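Local coordinates for ubiquitin-conjugating enzyme E2, putative (Plasmodium falciparum, PDB 2Q0V), which probably acts in ubiquitin conjugation as a member of the ubiquitin-conjugating enzyme (E2) family, perhaps as an E2 variant, at residues V38-D50 and Y123-E135. Numbering follows the deposited sequence.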
# COMPACT_ATOMS: atom_id res chain seq x y z
N VAL A 38 4.74 2.73 -11.56
CA VAL A 38 5.71 3.38 -10.70
C VAL A 38 6.77 2.32 -10.57
O VAL A 38 7.31 1.95 -11.62
CB VAL A 38 5.09 3.86 -9.40
CG1 VAL A 38 4.23 5.06 -9.69
CG2 VAL A 38 4.27 2.76 -8.81
N SER A 39 7.06 1.79 -9.38
CA SER A 39 7.98 0.67 -9.31
C SER A 39 7.23 -0.60 -9.74
O SER A 39 5.99 -0.57 -9.96
CB SER A 39 8.62 0.50 -7.94
OG SER A 39 7.71 0.28 -6.89
N GLU A 40 7.98 -1.68 -9.85
CA GLU A 40 7.41 -2.98 -10.24
C GLU A 40 6.77 -3.74 -9.07
O GLU A 40 7.22 -3.65 -7.93
CB GLU A 40 8.52 -3.84 -10.92
CG GLU A 40 9.42 -4.57 -9.96
CD GLU A 40 10.71 -5.21 -10.57
OE1 GLU A 40 11.11 -4.97 -11.73
OE2 GLU A 40 11.36 -5.94 -9.81
N GLY A 41 5.68 -4.46 -9.27
CA GLY A 41 4.59 -4.18 -10.14
C GLY A 41 3.62 -3.76 -9.04
O GLY A 41 3.05 -4.60 -8.30
N VAL A 42 3.55 -2.44 -8.84
CA VAL A 42 2.56 -1.85 -7.98
C VAL A 42 1.96 -0.71 -8.77
O VAL A 42 2.57 -0.15 -9.66
CB VAL A 42 3.09 -1.34 -6.59
CG1 VAL A 42 3.96 -2.38 -5.88
CG2 VAL A 42 3.81 0.01 -6.71
N SER A 43 0.71 -0.40 -8.46
CA SER A 43 0.13 0.83 -8.93
C SER A 43 -0.66 1.45 -7.77
O SER A 43 -0.99 0.77 -6.79
CB SER A 43 -0.72 0.58 -10.15
OG SER A 43 -1.87 -0.12 -9.77
N PHE A 44 -0.90 2.74 -7.87
CA PHE A 44 -1.68 3.44 -6.85
C PHE A 44 -2.26 4.73 -7.40
O PHE A 44 -1.68 5.36 -8.30
CB PHE A 44 -0.87 3.68 -5.56
CG PHE A 44 0.39 4.49 -5.74
CD1 PHE A 44 0.39 5.86 -5.50
CD2 PHE A 44 1.58 3.89 -6.12
CE1 PHE A 44 1.58 6.63 -5.64
CE2 PHE A 44 2.76 4.63 -6.27
CZ PHE A 44 2.76 6.01 -6.04
N GLY A 45 -3.43 5.09 -6.87
CA GLY A 45 -4.10 6.33 -7.25
C GLY A 45 -5.29 6.61 -6.36
O GLY A 45 -5.55 5.89 -5.40
N LEU A 46 -6.01 7.67 -6.68
CA LEU A 46 -7.16 8.06 -5.91
C LEU A 46 -8.32 7.12 -6.17
O LEU A 46 -8.52 6.68 -7.29
CB LEU A 46 -7.55 9.50 -6.25
CG LEU A 46 -6.64 10.58 -5.68
CD1 LEU A 46 -7.16 11.93 -6.12
CD2 LEU A 46 -6.59 10.53 -4.18
N GLU A 47 -9.04 6.78 -5.12
CA GLU A 47 -10.26 5.98 -5.23
C GLU A 47 -11.27 6.71 -6.12
O GLU A 47 -11.88 6.11 -7.00
CB GLU A 47 -10.82 5.75 -3.84
CG GLU A 47 -11.90 4.70 -3.71
CD GLU A 47 -12.21 4.39 -2.24
OE1 GLU A 47 -11.75 5.15 -1.35
OE2 GLU A 47 -12.91 3.38 -1.97
N SER A 48 -11.40 8.02 -5.91
CA SER A 48 -12.20 8.85 -6.81
C SER A 48 -11.57 10.22 -7.07
O SER A 48 -11.12 10.91 -6.15
CB SER A 48 -13.66 8.98 -6.33
OG SER A 48 -13.72 9.61 -5.07
N ALA A 49 -11.55 10.60 -8.35
CA ALA A 49 -10.85 11.79 -8.81
C ALA A 49 -11.31 13.11 -8.16
O ALA A 49 -10.56 14.09 -8.18
CB ALA A 49 -10.91 11.89 -10.34
N ASP A 50 -12.51 13.11 -7.58
CA ASP A 50 -13.06 14.33 -6.97
C ASP A 50 -12.75 14.53 -5.46
O ASP A 50 -13.15 15.55 -4.89
CB ASP A 50 -14.58 14.43 -7.24
CG ASP A 50 -15.42 13.52 -6.34
OD1 ASP A 50 -15.11 13.37 -5.14
OD2 ASP A 50 -16.42 12.95 -6.84
N TYR A 123 8.61 7.39 4.53
CA TYR A 123 7.94 6.32 3.80
C TYR A 123 6.72 6.89 3.07
O TYR A 123 6.20 7.96 3.43
CB TYR A 123 7.53 5.18 4.74
CG TYR A 123 8.67 4.54 5.55
CD1 TYR A 123 9.97 4.47 5.05
CD2 TYR A 123 8.43 4.01 6.80
CE1 TYR A 123 10.99 3.90 5.78
CE2 TYR A 123 9.46 3.42 7.54
CZ TYR A 123 10.72 3.37 7.02
OH TYR A 123 11.72 2.78 7.77
N THR A 124 6.28 6.18 2.03
CA THR A 124 5.19 6.62 1.15
C THR A 124 4.18 5.50 0.98
O THR A 124 4.40 4.38 1.43
CB THR A 124 5.71 7.04 -0.27
OG1 THR A 124 6.45 5.97 -0.86
CG2 THR A 124 6.63 8.27 -0.19
N ILE A 125 3.06 5.82 0.35
CA ILE A 125 2.15 4.81 -0.18
C ILE A 125 2.95 3.74 -0.96
O ILE A 125 2.75 2.54 -0.74
CB ILE A 125 1.05 5.48 -1.03
CG1 ILE A 125 0.10 6.27 -0.10
CG2 ILE A 125 0.25 4.42 -1.81
CD1 ILE A 125 -0.43 7.53 -0.69
N GLU A 126 3.86 4.17 -1.83
CA GLU A 126 4.71 3.26 -2.58
C GLU A 126 5.56 2.33 -1.69
O GLU A 126 5.56 1.11 -1.91
CB GLU A 126 5.54 4.03 -3.59
CG GLU A 126 6.60 3.24 -4.33
CD GLU A 126 7.32 4.07 -5.41
OE1 GLU A 126 6.92 5.25 -5.66
OE2 GLU A 126 8.30 3.54 -6.02
N THR A 127 6.22 2.88 -0.67
CA THR A 127 6.96 2.06 0.32
C THR A 127 6.14 0.91 0.89
O THR A 127 6.66 -0.20 1.10
CB THR A 127 7.48 2.90 1.54
OG1 THR A 127 8.01 4.14 1.08
CG2 THR A 127 8.57 2.18 2.27
N ILE A 128 4.87 1.19 1.17
CA ILE A 128 3.96 0.20 1.74
C ILE A 128 3.70 -0.89 0.70
O ILE A 128 3.86 -2.06 0.98
CB ILE A 128 2.63 0.87 2.17
CG1 ILE A 128 2.86 1.90 3.30
CG2 ILE A 128 1.57 -0.22 2.51
CD1 ILE A 128 1.63 2.82 3.57
N LEU A 129 3.36 -0.49 -0.51
CA LEU A 129 3.09 -1.41 -1.59
C LEU A 129 4.29 -2.30 -1.86
O LEU A 129 4.15 -3.51 -1.83
CB LEU A 129 2.57 -0.67 -2.83
CG LEU A 129 1.25 0.06 -2.54
CD1 LEU A 129 0.76 0.91 -3.70
CD2 LEU A 129 0.13 -0.87 -1.94
N ILE A 130 5.47 -1.70 -2.04
CA ILE A 130 6.76 -2.41 -2.10
C ILE A 130 7.03 -3.36 -0.94
O ILE A 130 7.43 -4.49 -1.12
CB ILE A 130 7.92 -1.41 -2.18
CG1 ILE A 130 7.85 -0.63 -3.48
CG2 ILE A 130 9.32 -2.14 -2.07
CD1 ILE A 130 9.00 0.49 -3.58
N SER A 131 6.79 -2.89 0.27
CA SER A 131 6.94 -3.74 1.46
C SER A 131 6.05 -4.94 1.49
O SER A 131 6.46 -5.99 1.97
CB SER A 131 6.71 -2.91 2.72
OG SER A 131 7.87 -2.16 2.93
N LEU A 132 4.82 -4.78 1.01
CA LEU A 132 3.86 -5.88 0.93
C LEU A 132 4.26 -6.90 -0.13
O LEU A 132 4.17 -8.10 0.10
CB LEU A 132 2.44 -5.34 0.70
CG LEU A 132 1.81 -4.65 1.94
CD1 LEU A 132 0.47 -3.96 1.54
CD2 LEU A 132 1.60 -5.64 3.06
N ARG A 133 4.77 -6.42 -1.27
CA ARG A 133 5.25 -7.35 -2.26
C ARG A 133 6.49 -8.12 -1.78
O ARG A 133 6.68 -9.26 -2.16
CB ARG A 133 5.54 -6.63 -3.56
CG ARG A 133 5.04 -7.39 -4.72
CD ARG A 133 4.68 -6.50 -5.89
NE ARG A 133 5.83 -6.43 -6.77
CZ ARG A 133 6.29 -7.43 -7.52
NH1 ARG A 133 7.37 -7.22 -8.24
NH2 ARG A 133 5.69 -8.60 -7.57
N GLN A 134 7.32 -7.52 -0.93
CA GLN A 134 8.50 -8.20 -0.40
C GLN A 134 8.18 -9.21 0.66
O GLN A 134 8.82 -10.25 0.75
CB GLN A 134 9.53 -7.19 0.09
CG GLN A 134 10.14 -6.44 -1.12
CD GLN A 134 11.33 -7.18 -1.73
OE1 GLN A 134 12.09 -7.87 -1.04
NE2 GLN A 134 11.50 -7.02 -3.02
N GLU A 135 7.16 -8.91 1.46
CA GLU A 135 6.62 -9.86 2.42
C GLU A 135 6.18 -11.18 1.81
O GLU A 135 6.17 -12.18 2.50
CB GLU A 135 5.43 -9.24 3.15
CG GLU A 135 5.84 -8.31 4.27
CD GLU A 135 6.78 -8.95 5.26
OE1 GLU A 135 6.33 -9.84 6.03
OE2 GLU A 135 7.97 -8.54 5.27
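V42 and F44 of the edge strand 42-46 rest on helix 125-135, which runs roughly antiparallel to the strand (148° between their short axes), the axes 8.9 Å apart. Apolar contacts carry the middle. V42 packs against L129, its CG1 3.8 Å from L129 CB; a compact beta-branched residue suits this spot, where the two backbones come close. One strand repeat further on, F44 spans a wider separation. Its ring reaches the first turn of the helix and meets I125 and E126 obliquely, with I125 CG2 3.9 Å from F44 CG and E126 CB 3.9 Å from F44 CE2. L129 serves both strand residues: its CD1 branch reaches F44 CB at 3.7 Å.

Polar contacts lie toward the loop before the strand. E126 runs out straight from the helix, chi1 173° and the chain extended beyond CG, which carries its carboxylate past the F44 ring to S39. There S39 OG gives E126 OE2 a weak hydrogen bond of 3.4 Å, while R32 of helix 22-34 forms a salt bridge to the same oxygen. The small S39 hydroxyl also touches I130 CG1.

Two turns on, R133 bends at its third torsion to bring the guanidinium against the loop. Its NE makes a weak hydrogen bond to E40 O (3.3 Å, 155° at the hydrogen), with that oxygen near the guanidinium plane. G41, lacking a side chain, lays its CA over one face. Arginine's length and several N-H groups let NH2 also bond F62 O on strand 56-62.

This is the helix-on-sheet packing of the ubiquitin-conjugating fold. Its chemistry implies a division of labour: apolar side chains fill the middle, whereas the weak bonds of E126 and R133 to the loop are backed by firmer partners elsewhere, tying loop, helix 22-34 and neighbouring strand to one helix.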